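Local coordinates for protein phosphoethanolamine N-methyltransferase 1 (Haemonchus contortus, PDB 4KRG) that probably catalyses S-adenosylmethionine-dependent N-methylation of phosphoethanolamine, a step of nematode phosphocholine biosynthesis, at residues Ser84-Ile88 with Glu89-Glu93; Trp129-Met132 with Tyr133-Asp136; Thr72-Leu75 with Ala76-Ala79; Asn35-Ala38 with Gln39-Glu42. All coordinates share one frame; numbering follows the deposited sequence.

Overall arrangement
All four contacts are local and lie in the N-terminal half of the chain, in the order 4, 3, 1, 2. Interactions 3, 1 and 2 fall within the Rossmann-like methyltransferase domain: helix 70-78 of interaction 3 leads into strand 81-86 of interaction 1, and interaction 2 occupies the loop after strand 122-126. Interactions 1 and 2, centres about 17 Å apart, build the two-ligand site: the first binds the ribose hydroxyls of SAH and covers its adenine, the second touches its C5', adenine and carboxylate and lines the phosphoethanolamine site. Interactions 1 and 3, also about 17 Å between centres, meet through the hydroxyls of Ser84 and Thr72, probably hydrogen-bonded. Interaction 4, centred about 20 to 22 Å from the others, begins helix 38-50 near both ligands, touching neither.

Interaction 1: residues Ser84-Ile88 with Glu89-Glu93. With SAH (S-adenosyl-L-homocysteine), chain D.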
loop_
_atom_site.group_PDB
_atom_site.type_symbol
_atom_site.label_atom_id
_atom_site.label_comp_id
_atom_site.label_asym_id
_atom_site.label_seq_id
_atom_site.Cartn_x
_atom_site.Cartn_y
_atom_site.Cartn_z
ATOM N N SER A 84 6.406 22.691 10.056
ATOM C CA SER A 84 6.109 21.574 10.936
ATOM C C SER A 84 4.961 21.957 11.867
ATOM O O SER A 84 5.051 22.949 12.590
ATOM C CB SER A 84 7.357 21.237 11.738
ATOM O OG SER A 84 7.382 19.878 12.091
ATOM N N THR A 85 3.875 21.183 11.840
ATOM C CA THR A 85 2.675 21.521 12.610
ATOM C C THR A 85 2.191 20.352 13.473
ATOM O O THR A 85 2.375 19.189 13.121
ATOM C CB THR A 85 1.508 21.942 11.695
ATOM O OG1 THR A 85 0.932 20.781 11.082
ATOM C CG2 THR A 85 1.978 22.896 10.613
ATOM N N ASP A 86 1.561 20.676 14.600
ATOM C CA ASP A 86 0.912 19.680 15.452
ATOM C C ASP A 86 -0.085 20.406 16.338
ATOM O O ASP A 86 0.115 21.579 16.656
ATOM C CB ASP A 86 1.943 18.941 16.309
ATOM C CG ASP A 86 1.452 17.581 16.779
ATOM O OD1 ASP A 86 1.673 16.587 16.054
ATOM O OD2 ASP A 86 0.840 17.501 17.869
ATOM N N PHE A 87 -1.159 19.731 16.744
ATOM C CA PHE A 87 -2.139 20.410 17.594
ATOM C C PHE A 87 -1.863 20.275 19.098
ATOM O O PHE A 87 -2.560 20.864 19.920
ATOM C CB PHE A 87 -3.598 20.108 17.184
ATOM C CG PHE A 87 -4.084 18.714 17.509
ATOM C CD1 PHE A 87 -5.437 18.434 17.452
ATOM C CD2 PHE A 87 -3.213 17.698 17.857
ATOM C CE1 PHE A 87 -5.911 17.179 17.742
ATOM C CE2 PHE A 87 -3.685 16.436 18.153
ATOM C CZ PHE A 87 -5.034 16.174 18.093
ATOM N N ILE A 88 -0.818 19.527 19.444
ATOM C CA ILE A 88 -0.362 19.468 20.828
ATOM C C ILE A 88 0.843 20.379 21.046
ATOM O O ILE A 88 1.903 20.170 20.464
ATOM C CB ILE A 88 -0.005 18.043 21.263
ATOM C CG1 ILE A 88 -1.233 17.131 21.185
ATOM C CG2 ILE A 88 0.547 18.059 22.671
ATOM C CD1 ILE A 88 -2.376 17.582 22.043
ATOM N N GLU A 89 0.662 21.381 21.902
ATOM C CA GLU A 89 1.647 22.430 22.135
ATOM C C GLU A 89 3.002 21.939 22.631
ATOM O O GLU A 89 4.041 22.346 22.111
ATOM C CB GLU A 89 1.080 23.445 23.120
ATOM C CG GLU A 89 2.128 24.264 23.832
ATOM C CD GLU A 89 1.522 25.204 24.849
ATOM O OE1 GLU A 89 0.333 25.555 24.690
ATOM O OE2 GLU A 89 2.228 25.581 25.809
ATOM N N SER A 90 3.003 21.063 23.632
ATOM C CA SER A 90 4.261 20.589 24.197
ATOM C C SER A 90 5.071 19.797 23.170
ATOM O O SER A 90 6.297 19.802 23.203
ATOM C CB SER A 90 4.025 19.757 25.461
ATOM O OG SER A 90 3.984 18.377 25.168
ATOM N N PHE A 91 4.384 19.124 22.254
ATOM C CA PHE A 91 5.070 18.365 21.211
ATOM C C PHE A 91 5.851 19.316 20.311
ATOM O O PHE A 91 7.030 19.094 20.041
ATOM C CB PHE A 91 4.084 17.521 20.389
ATOM C CG PHE A 91 3.472 16.369 21.155
ATOM C CD1 PHE A 91 3.924 16.023 22.424
ATOM C CD2 PHE A 91 2.442 15.625 20.595
ATOM C CE1 PHE A 91 3.359 14.958 23.117
ATOM C CE2 PHE A 91 1.871 14.569 21.286
ATOM C CZ PHE A 91 2.334 14.236 22.546
ATOM N N ILE A 92 5.189 20.382 19.866
ATOM C CA ILE A 92 5.833 21.407 19.049
ATOM C C ILE A 92 6.996 22.035 19.816
ATOM O O ILE A 92 8.055 22.319 19.244
ATOM C CB ILE A 92 4.832 22.495 18.611
ATOM C CG1 ILE A 92 4.012 22.016 17.411
ATOM C CG2 ILE A 92 5.550 23.783 18.259
ATOM C CD1 ILE A 92 4.841 21.719 16.158
ATOM N N GLU A 93 6.802 22.244 21.115
ATOM C CA GLU A 93 7.868 22.778 21.954
ATOM C C GLU A 93 9.075 21.843 22.001
ATOM O O GLU A 93 10.210 22.288 21.879
ATOM C CB GLU A 93 7.345 23.097 23.355
ATOM C CG GLU A 93 6.398 24.278 23.378
ATOM C CD GLU A 93 5.674 24.420 24.694
ATOM O OE1 GLU A 93 5.767 23.494 25.530
ATOM O OE2 GLU A 93 5.010 25.459 24.891
HETATM N N SAH D . 3.778 11.894 12.730
HETATM C CA SAH D . 4.615 11.792 13.936
HETATM C CB SAH D . 3.675 11.629 15.180
HETATM C CG SAH D . 2.700 10.459 15.070
HETATM S SD SAH D . 1.440 10.373 16.376
HETATM C C SAH D . 5.568 10.670 13.828
HETATM O O SAH D . 5.248 9.655 13.228
HETATM O OXT SAH D . 6.515 10.641 14.583
HETATM C "C5'" SAH D . 0.188 11.599 15.913
HETATM C "C4'" SAH D . 0.543 12.983 15.876
HETATM O "O4'" SAH D . -0.421 13.708 15.066
HETATM C "C3'" SAH D . 0.498 13.590 17.221
HETATM O "O3'" SAH D . 1.550 14.519 17.348
HETATM C "C2'" SAH D . -0.778 14.291 17.256
HETATM O "O2'" SAH D . -0.734 15.371 18.146
HETATM C "C1'" SAH D . -0.938 14.737 15.852
HETATM N N9 SAH D . -2.363 15.028 15.465
HETATM C C8 SAH D . -3.401 14.182 15.475
HETATM N N7 SAH D . -4.435 14.816 14.918
HETATM C C5 SAH D . -4.065 16.045 14.552
HETATM C C6 SAH D . -4.730 17.121 13.939
HETATM N N6 SAH D . -6.055 17.037 13.583
HETATM N N1 SAH D . -4.029 18.245 13.704
HETATM C C2 SAH D . -2.748 18.357 14.035
HETATM N N3 SAH D . -2.088 17.345 14.625
HETATM C C4 SAH D . -2.718 16.186 14.890
HETATM O O HOH W 1 -2.467 22.707 21.818
#
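Ile88 and Phe91 lie side by side where strand 81-86 of the Rossmann-like fold turns into helix 89-98, the strand-to-helix corner that receives the cofactor ribose in class I methyltransferases. Ile88 holds the N-cap position. Glu89 begins the helix; its backbone N makes a weak bond to a water that also donates to Phe87 O. Phe91 follows with CG beside its own backbone N (chi1 -69°), which brings one ring face against Ile88 CG2: that methyl stands 3.7 Å from the centroid of the Phe91 ring in a CH-pi contact, while Asp86 OD2 approaches the ring edge. Ile92 reaches back to the strand, its CG1 3.9 Å from Asp86 CB and its CD1 against Ser84 O. Ile88 O receives weak bonds from both Phe91 N and Ile92 N, the opening turn of the helix.

Asp86 is the polar centre of the corner. Its OD2 accepts from Ile88 N at 3.1 Å, an Asx turn that fixes the carboxylate as it faces the ribose, and Gly67 N donates to OD1. The Phe87 ring lies over the adenine. Both ribose hydroxyls donate to the one carboxylate. The bond from SAH O3' to Asp86 OD1 measures 2.4 Å, shorter than usual and doubtful in its exact length, whereas SAH O2' donates to Asp86 OD2 at an ordinary 2.7 Å.

Interaction 2: residues Trp129-Met132 with Tyr133-Asp136; sequences WLMM and YLSD. With OPE (phosphoric acid mono-(2-amino-ethyl) ester), chain C; SAH (S-adenosyl-L-homocysteine), chain D.
Tyr133 packs against Met132 and the backbone of Trp129 in the loop between strand 122-126 and helix 136-149, which lines both ligand sites. Its CB lies 3.5 Å from Leu130 O, the same carbonyl that accepts Tyr133 N at 2.8 Å in a tight turn. With CG beside the backbone N (chi1 -57°), the ring runs alongside Met132, a selenomethionine. CD2 meets Met132 CG at 3.7 Å, and that methylene sits over one ring face, offset toward the rim, with the selenium in an oblique Met-aromatic contact. At the ring edge, CE2 is 3.4 Å from Trp129 O, which lies in the ring plane, and it also approaches SAH C5'. CZ touches Met132 CE, and the tip, OH, accepts a bond from the amine N of phosphoethanolamine at 3.1 Å.

Trp129 presents an indole face to the same amine and to OPE CB, with OPE N 3.7 Å from SAH SD, consistent with its being the methyl acceptor. Met132 CE meanwhile touches OPE O2 at 3.3 Å. Behind this, the side chains of Met131, also a selenomethionine, and Leu134 cross obliquely, Met131 CE 3.8 Å from Leu134 CD1, and Leu134 N bonds to Met131 O.

The Glu160 carboxylate of strand 154-161 accepts hydrogen bonds from the backbone N atoms of Leu130, Met131 and Met132. Met131 and Leu134 pack on Val139 and Phe142 of helix 136-149, while Phe16 of helix 9-21 touches Tyr133.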
loop_
_atom_site.group_PDB
_atom_site.type_symbol
_atom_site.label_atom_id
_atom_site.label_comp_id
_atom_site.label_asym_id
_atom_site.label_seq_id
_atom_site.Cartn_x
_atom_site.Cartn_y
_atom_site.Cartn_z
ATOM N N TRP A 129 0.873 8.628 10.193
ATOM C CA TRP A 129 -0.133 8.405 11.245
ATOM C C TRP A 129 -1.038 9.627 11.514
ATOM O O TRP A 129 -0.988 10.201 12.599
ATOM C CB TRP A 129 0.522 7.990 12.572
ATOM C CG TRP A 129 1.102 6.609 12.646
ATOM C CD1 TRP A 129 0.562 5.447 12.162
ATOM C CD2 TRP A 129 2.336 6.254 13.270
ATOM N NE1 TRP A 129 1.391 4.383 12.454
ATOM C CE2 TRP A 129 2.489 4.851 13.132
ATOM C CE3 TRP A 129 3.333 6.973 13.936
ATOM C CZ2 TRP A 129 3.593 4.170 13.635
ATOM C CZ3 TRP A 129 4.426 6.298 14.432
ATOM C CH2 TRP A 129 4.549 4.908 14.281
ATOM N N LEU A 130 -1.878 10.008 10.554
ATOM C CA LEU A 130 -2.736 11.181 10.746
ATOM C C LEU A 130 -4.203 10.990 10.340
ATOM O O LEU A 130 -5.104 11.380 11.084
ATOM C CB LEU A 130 -2.156 12.412 10.046
ATOM C CG LEU A 130 -2.946 13.709 10.261
ATOM C CD1 LEU A 130 -2.948 14.112 11.734
ATOM C CD2 LEU A 130 -2.400 14.834 9.393
HETATM N N MSE A 131 -4.440 10.400 9.171
HETATM C CA MSE A 131 -5.811 10.195 8.691
HETATM C C MSE A 131 -6.657 9.387 9.679
HETATM O O MSE A 131 -7.861 9.599 9.802
HETATM C CB MSE A 131 -5.828 9.497 7.325
HETATM C CG MSE A 131 -5.089 10.207 6.199
HETATM SE SE MSE A 131 -5.734 12.025 5.870
HETATM C CE MSE A 131 -4.445 12.968 7.014
HETATM N N MSE A 132 -6.011 8.459 10.376
HETATM C CA MSE A 132 -6.673 7.616 11.366
HETATM C C MSE A 132 -7.200 8.438 12.545
HETATM O O MSE A 132 -8.004 7.944 13.334
HETATM C CB MSE A 132 -5.689 6.565 11.872
HETATM C CG MSE A 132 -4.440 7.200 12.439
HETATM SE SE MSE A 132 -2.875 6.027 12.475
HETATM C CE MSE A 132 -3.311 5.000 14.077
ATOM N N TYR A 133 -6.739 9.684 12.667
ATOM C CA TYR A 133 -7.211 10.582 13.721
ATOM C C TYR A 133 -8.166 11.651 13.179
ATOM O O TYR A 133 -8.448 12.642 13.855
ATOM C CB TYR A 133 -6.033 11.231 14.464
ATOM C CG TYR A 133 -5.074 10.237 15.080
ATOM C CD1 TYR A 133 -5.484 9.393 16.102
ATOM C CD2 TYR A 133 -3.754 10.149 14.647
ATOM C CE1 TYR A 133 -4.609 8.478 16.667
ATOM C CE2 TYR A 133 -2.870 9.237 15.211
ATOM C CZ TYR A 133 -3.308 8.406 16.220
ATOM O OH TYR A 133 -2.450 7.491 16.779
ATOM N N LEU A 134 -8.661 11.438 11.962
ATOM C CA LEU A 134 -9.655 12.319 11.348
ATOM C C LEU A 134 -10.920 11.532 11.008
ATOM O O LEU A 134 -10.856 10.327 10.811
ATOM C CB LEU A 134 -9.101 12.949 10.070
ATOM C CG LEU A 134 -7.855 13.824 10.199
ATOM C CD1 LEU A 134 -7.431 14.372 8.846
ATOM C CD2 LEU A 134 -8.101 14.956 11.161
ATOM N N SER A 135 -12.068 12.204 10.933
ATOM C CA SER A 135 -13.294 11.537 10.493
ATOM C C SER A 135 -13.215 11.334 8.991
ATOM O O SER A 135 -12.363 11.925 8.332
ATOM C CB SER A 135 -14.524 12.371 10.829
ATOM O OG SER A 135 -14.511 13.579 10.092
ATOM N N ASP A 136 -14.099 10.499 8.456
ATOM C CA ASP A 136 -14.140 10.253 7.019
ATOM C C ASP A 136 -14.288 11.540 6.214
ATOM O O ASP A 136 -13.630 11.714 5.189
ATOM C CB ASP A 136 -15.277 9.289 6.666
ATOM C CG ASP A 136 -14.919 7.842 6.919
ATOM O OD1 ASP A 136 -13.926 7.580 7.625
ATOM O OD2 ASP A 136 -15.644 6.963 6.412
HETATM C CA OPE C . 0.434 4.352 16.412
HETATM C CB OPE C . 1.076 5.660 16.742
HETATM O O1 OPE C . -0.797 2.019 17.554
HETATM O O2 OPE C . -1.777 2.332 15.329
HETATM O O3 OPE C . -3.031 3.137 17.328
HETATM O O4 OPE C . -0.933 4.298 16.595
HETATM N N OPE C . 0.501 6.842 16.154
HETATM P P OPE C . -1.666 2.924 16.711
HETATM N N SAH D . 3.778 11.894 12.730
HETATM C CA SAH D . 4.615 11.792 13.936
HETATM C CB SAH D . 3.675 11.629 15.180
HETATM C CG SAH D . 2.700 10.459 15.070
HETATM S SD SAH D . 1.440 10.373 16.376
HETATM C C SAH D . 5.568 10.670 13.828
HETATM O O SAH D . 5.248 9.655 13.228
HETATM O OXT SAH D . 6.515 10.641 14.583
HETATM C "C5'" SAH D . 0.188 11.599 15.913
HETATM C "C4'" SAH D . 0.543 12.983 15.876
HETATM O "O4'" SAH D . -0.421 13.708 15.066
HETATM C "C3'" SAH D . 0.498 13.590 17.221
HETATM O "O3'" SAH D . 1.550 14.519 17.348
HETATM C "C2'" SAH D . -0.778 14.291 17.256
HETATM O "O2'" SAH D . -0.734 15.371 18.146
HETATM C "C1'" SAH D . -0.938 14.737 15.852
HETATM N N9 SAH D . -2.363 15.028 15.465
HETATM C C8 SAH D . -3.401 14.182 15.475
HETATM N N7 SAH D . -4.435 14.816 14.918
HETATM C C5 SAH D . -4.065 16.045 14.552
HETATM C C6 SAH D . -4.730 17.121 13.939
HETATM N N6 SAH D . -6.055 17.037 13.583
HETATM N N1 SAH D . -4.029 18.245 13.704
HETATM C C2 SAH D . -2.748 18.357 14.035
HETATM N N3 SAH D . -2.088 17.345 14.625
HETATM C C4 SAH D . -2.718 16.186 14.890
#

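Interaction 3: residues Thr72-Leu75 with Ala76-Ala79; sequences TTVL and AETA
Val74 and Glu77 meet across the last turns of helix 70-78, the helix between strands 60-64 and 81-86 of the Rossmann-like domain. Backbone hydrogen bonds carry most of the contact. Ala76 N reaches Thr72 O at 3.0 Å in helical i to i+4 fashion, whereas Glu77 N bonds to Val74 O, three residues back, at 3.1 Å. Leu75 O takes Ala79 N at 3.1 Å and, weakly, Thr78 N, so the helix finishes with mixed spacings.

Van der Waals contact of the side chains is slight. CG anti to the carbonyl carbon (chi1 -72°) directs the extended Glu77 chain back along the preceding turn, bringing its OE1 to 3.9 Å from Val74 CG1. Ala76 CB rests by Thr72 O, and Leu75 packs away from this turn, on Leu50 of helix 38-50.

Two waters bridge the segments. One donates to Glu77 OE2 at 2.7 Å and to Thr73 O; the other donates to Val74 O at 2.6 Å and also bonds Thr78 OG1. At the buried end, Thr72 OG1 is hydrogen-bonded to Ser84 and Asp63.

Carbonyls of the winding-down helix are therefore satisfied partly by water and not solely by amides, and one oxygen of the Glu77 carboxylate is tied to Thr73 O through a water.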
loop_
_atom_site.group_PDB
_atom_site.type_symbol
_atom_site.label_atom_id
_atom_site.label_comp_id
_atom_site.label_asym_id
_atom_site.label_seq_id
_atom_site.Cartn_x
_atom_site.Cartn_y
_atom_site.Cartn_z
ATOM N N THR A 72 10.632 15.712 10.798
ATOM C CA THR A 72 10.985 17.103 10.512
ATOM C C THR A 72 12.488 17.296 10.579
ATOM O O THR A 72 13.083 17.928 9.709
ATOM C CB THR A 72 10.292 18.070 11.494
ATOM O OG1 THR A 72 8.895 18.123 11.193
ATOM C CG2 THR A 72 10.870 19.470 11.379
ATOM N N THR A 73 13.096 16.714 11.606
ATOM C CA THR A 73 14.533 16.799 11.821
ATOM C C THR A 73 15.336 16.391 10.586
ATOM O O THR A 73 16.270 17.084 10.194
ATOM C CB THR A 73 14.953 15.941 13.029
ATOM O OG1 THR A 73 14.354 16.475 14.217
ATOM C CG2 THR A 73 16.457 15.948 13.190
ATOM N N VAL A 74 14.962 15.278 9.968
ATOM C CA VAL A 74 15.695 14.771 8.820
ATOM C C VAL A 74 15.220 15.406 7.511
ATOM O O VAL A 74 16.018 15.622 6.599
ATOM C CB VAL A 74 15.630 13.227 8.742
ATOM C CG1 VAL A 74 16.468 12.712 7.581
ATOM C CG2 VAL A 74 16.123 12.604 10.044
ATOM N N LEU A 75 13.930 15.718 7.424
ATOM C CA LEU A 75 13.379 16.357 6.226
ATOM C C LEU A 75 14.074 17.687 5.930
ATOM O O LEU A 75 14.419 17.977 4.787
ATOM C CB LEU A 75 11.868 16.575 6.358
ATOM C CG LEU A 75 10.945 15.346 6.357
ATOM C CD1 LEU A 75 9.535 15.742 6.794
ATOM C CD2 LEU A 75 10.893 14.688 4.984
ATOM N N ALA A 76 14.300 18.477 6.973
ATOM C CA ALA A 76 14.934 19.784 6.824
ATOM C C ALA A 76 16.422 19.706 6.477
ATOM O O ALA A 76 17.044 20.734 6.216
ATOM C CB ALA A 76 14.732 20.613 8.073
ATOM N N GLU A 77 17.004 18.511 6.487
ATOM C CA GLU A 77 18.402 18.355 6.083
ATOM C C GLU A 77 18.581 18.609 4.598
ATOM O O GLU A 77 19.623 19.094 4.172
ATOM C CB GLU A 77 18.919 16.951 6.404
ATOM C CG GLU A 77 19.156 16.670 7.869
ATOM C CD GLU A 77 19.576 15.229 8.118
ATOM O OE1 GLU A 77 19.888 14.519 7.136
ATOM O OE2 GLU A 77 19.587 14.805 9.296
ATOM N N THR A 78 17.576 18.259 3.801
ATOM C CA THR A 78 17.696 18.425 2.355
ATOM C C THR A 78 16.650 19.337 1.708
ATOM O O THR A 78 16.919 19.950 0.676
ATOM C CB THR A 78 17.761 17.074 1.630
ATOM O OG1 THR A 78 16.649 16.261 2.024
ATOM C CG2 THR A 78 19.059 16.360 1.986
ATOM N N ALA A 79 15.468 19.430 2.314
ATOM C CA ALA A 79 14.423 20.328 1.822
ATOM C C ALA A 79 14.874 21.775 1.970
ATOM O O ALA A 79 15.633 22.104 2.885
ATOM C CB ALA A 79 13.133 20.114 2.580
HETATM O O HOH W 2 19.044 16.725 11.187
HETATM O O HOH W 3 16.667 14.678 4.286
#

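Interaction 4: residues Asn35-Ala38 with Gln39-Glu42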
loop_
_atom_site.group_PDB
_atom_site.type_symbol
_atom_site.label_atom_id
_atom_site.label_comp_id
_atom_site.label_asym_id
_atom_site.label_seq_id
_atom_site.Cartn_x
_atom_site.Cartn_y
_atom_site.Cartn_z
ATOM N N ASN A 35 3.979 3.134 21.771
ATOM C CA ASN A 35 4.665 1.867 21.978
ATOM C C ASN A 35 5.609 1.998 23.155
ATOM O O ASN A 35 6.400 2.933 23.209
ATOM C CB ASN A 35 5.457 1.497 20.722
ATOM C CG ASN A 35 6.058 0.112 20.792
ATOM O OD1 ASN A 35 6.978 -0.140 21.567
ATOM N ND2 ASN A 35 5.555 -0.793 19.960
ATOM N N GLN A 36 5.532 1.055 24.090
ATOM C CA GLN A 36 6.300 1.144 25.330
ATOM C C GLN A 36 7.796 1.012 25.079
ATOM O O GLN A 36 8.610 1.400 25.914
ATOM C CB GLN A 36 5.843 0.078 26.333
ATOM C CG GLN A 36 4.332 -0.012 26.534
ATOM C CD GLN A 36 3.946 -0.759 27.808
ATOM O OE1 GLN A 36 4.459 -0.470 28.892
ATOM N NE2 GLN A 36 3.037 -1.722 27.681
ATOM N N THR A 37 8.150 0.454 23.924
ATOM C CA THR A 37 9.546 0.244 23.561
ATOM C C THR A 37 9.842 0.842 22.192
ATOM O O THR A 37 10.469 0.207 21.349
ATOM C CB THR A 37 9.903 -1.257 23.558
ATOM O OG1 THR A 37 8.974 -1.971 22.731
ATOM C CG2 THR A 37 9.839 -1.815 24.964
ATOM N N ALA A 38 9.385 2.069 21.981
ATOM C CA ALA A 38 9.517 2.719 20.685
ATOM C C ALA A 38 10.978 2.918 20.313
ATOM O O ALA A 38 11.312 3.074 19.139
ATOM C CB ALA A 38 8.785 4.035 20.683
ATOM N N GLN A 39 11.848 2.909 21.320
ATOM C CA GLN A 39 13.280 3.042 21.097
ATOM C C GLN A 39 13.770 1.930 20.167
ATOM O O GLN A 39 14.601 2.166 19.293
ATOM C CB GLN A 39 14.028 3.027 22.437
ATOM C CG GLN A 39 15.469 3.529 22.394
ATOM C CD GLN A 39 16.004 3.902 23.775
ATOM O OE1 GLN A 39 15.453 4.773 24.452
ATOM N NE2 GLN A 39 17.080 3.240 24.196
ATOM N N ASP A 40 13.219 0.730 20.341
ATOM C CA ASP A 40 13.570 -0.424 19.515
ATOM C C ASP A 40 13.279 -0.209 18.038
ATOM O O ASP A 40 14.006 -0.701 17.182
ATOM C CB ASP A 40 12.791 -1.662 19.967
ATOM C CG ASP A 40 13.251 -2.195 21.311
ATOM O OD1 ASP A 40 14.359 -1.825 21.759
ATOM O OD2 ASP A 40 12.501 -2.999 21.910
ATOM N N LEU A 41 12.205 0.515 17.749
ATOM C CA LEU A 41 11.699 0.604 16.383
ATOM C C LEU A 41 11.975 1.925 15.683
ATOM O O LEU A 41 11.994 1.968 14.458
ATOM C CB LEU A 41 10.186 0.362 16.352
ATOM C CG LEU A 41 9.572 -0.717 17.231
ATOM C CD1 LEU A 41 8.068 -0.575 17.209
ATOM C CD2 LEU A 41 9.977 -2.087 16.739
ATOM N N GLU A 42 12.178 2.994 16.447
ATOM C CA GLU A 42 12.073 4.355 15.895
ATOM C C GLU A 42 12.968 4.685 14.689
ATOM O O GLU A 42 12.486 5.189 13.671
ATOM C CB GLU A 42 12.247 5.411 16.997
ATOM C CG GLU A 42 11.742 6.795 16.615
ATOM C CD GLU A 42 12.743 7.593 15.801
ATOM O OE1 GLU A 42 13.918 7.679 16.213
ATOM O OE2 GLU A 42 12.364 8.136 14.743
#
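The Asn35 side chain crosses that of Leu41 at about a right angle, Asn35 ND2 standing 3.7 Å from Leu41 CD1. The opposite corner of the amide works inside its own segment. Asn35 OD1 accepts two donors from one residue, Thr37 N at 2.7 Å and Thr37 OG1 at 2.9 Å, the hydroxyl in the carbonyl plane and the amide N tilted slightly from it. That double grip fixes the rotation of the amide and holds ND2 toward the leucine. Thr37 can serve with both groups because its OG1 sits between the backbone N and the carbonyl carbon (chi1 53°), on the side facing Asn35.

Beyond Thr37 the helix begins. Asp40 N bonds to Thr37 O at 3.0 Å, and the Asp40 side chain crosses Thr37, with OD2 3.5 Å from Thr37 CB; this is a touch of carbon and carboxylate, not a bond. Ala38 O takes two amides, Leu41 N three residues on at 3.0 Å and Glu42 N four residues on at 2.8 Å.

Leu41 also packs on Tyr222 and Cys226 of helix 220-226, while the Glu42 carboxylate pairs with Arg70 and Arg46. Asn30 OD1, on helix 29-33, accepts a hydrogen bond from Ala38 N. The whole is an Asx turn at Asn35 leading into the first turn of helix 38-50, close to the phosphoethanolamine pocket that Met32, Met33 and Leu34 help line.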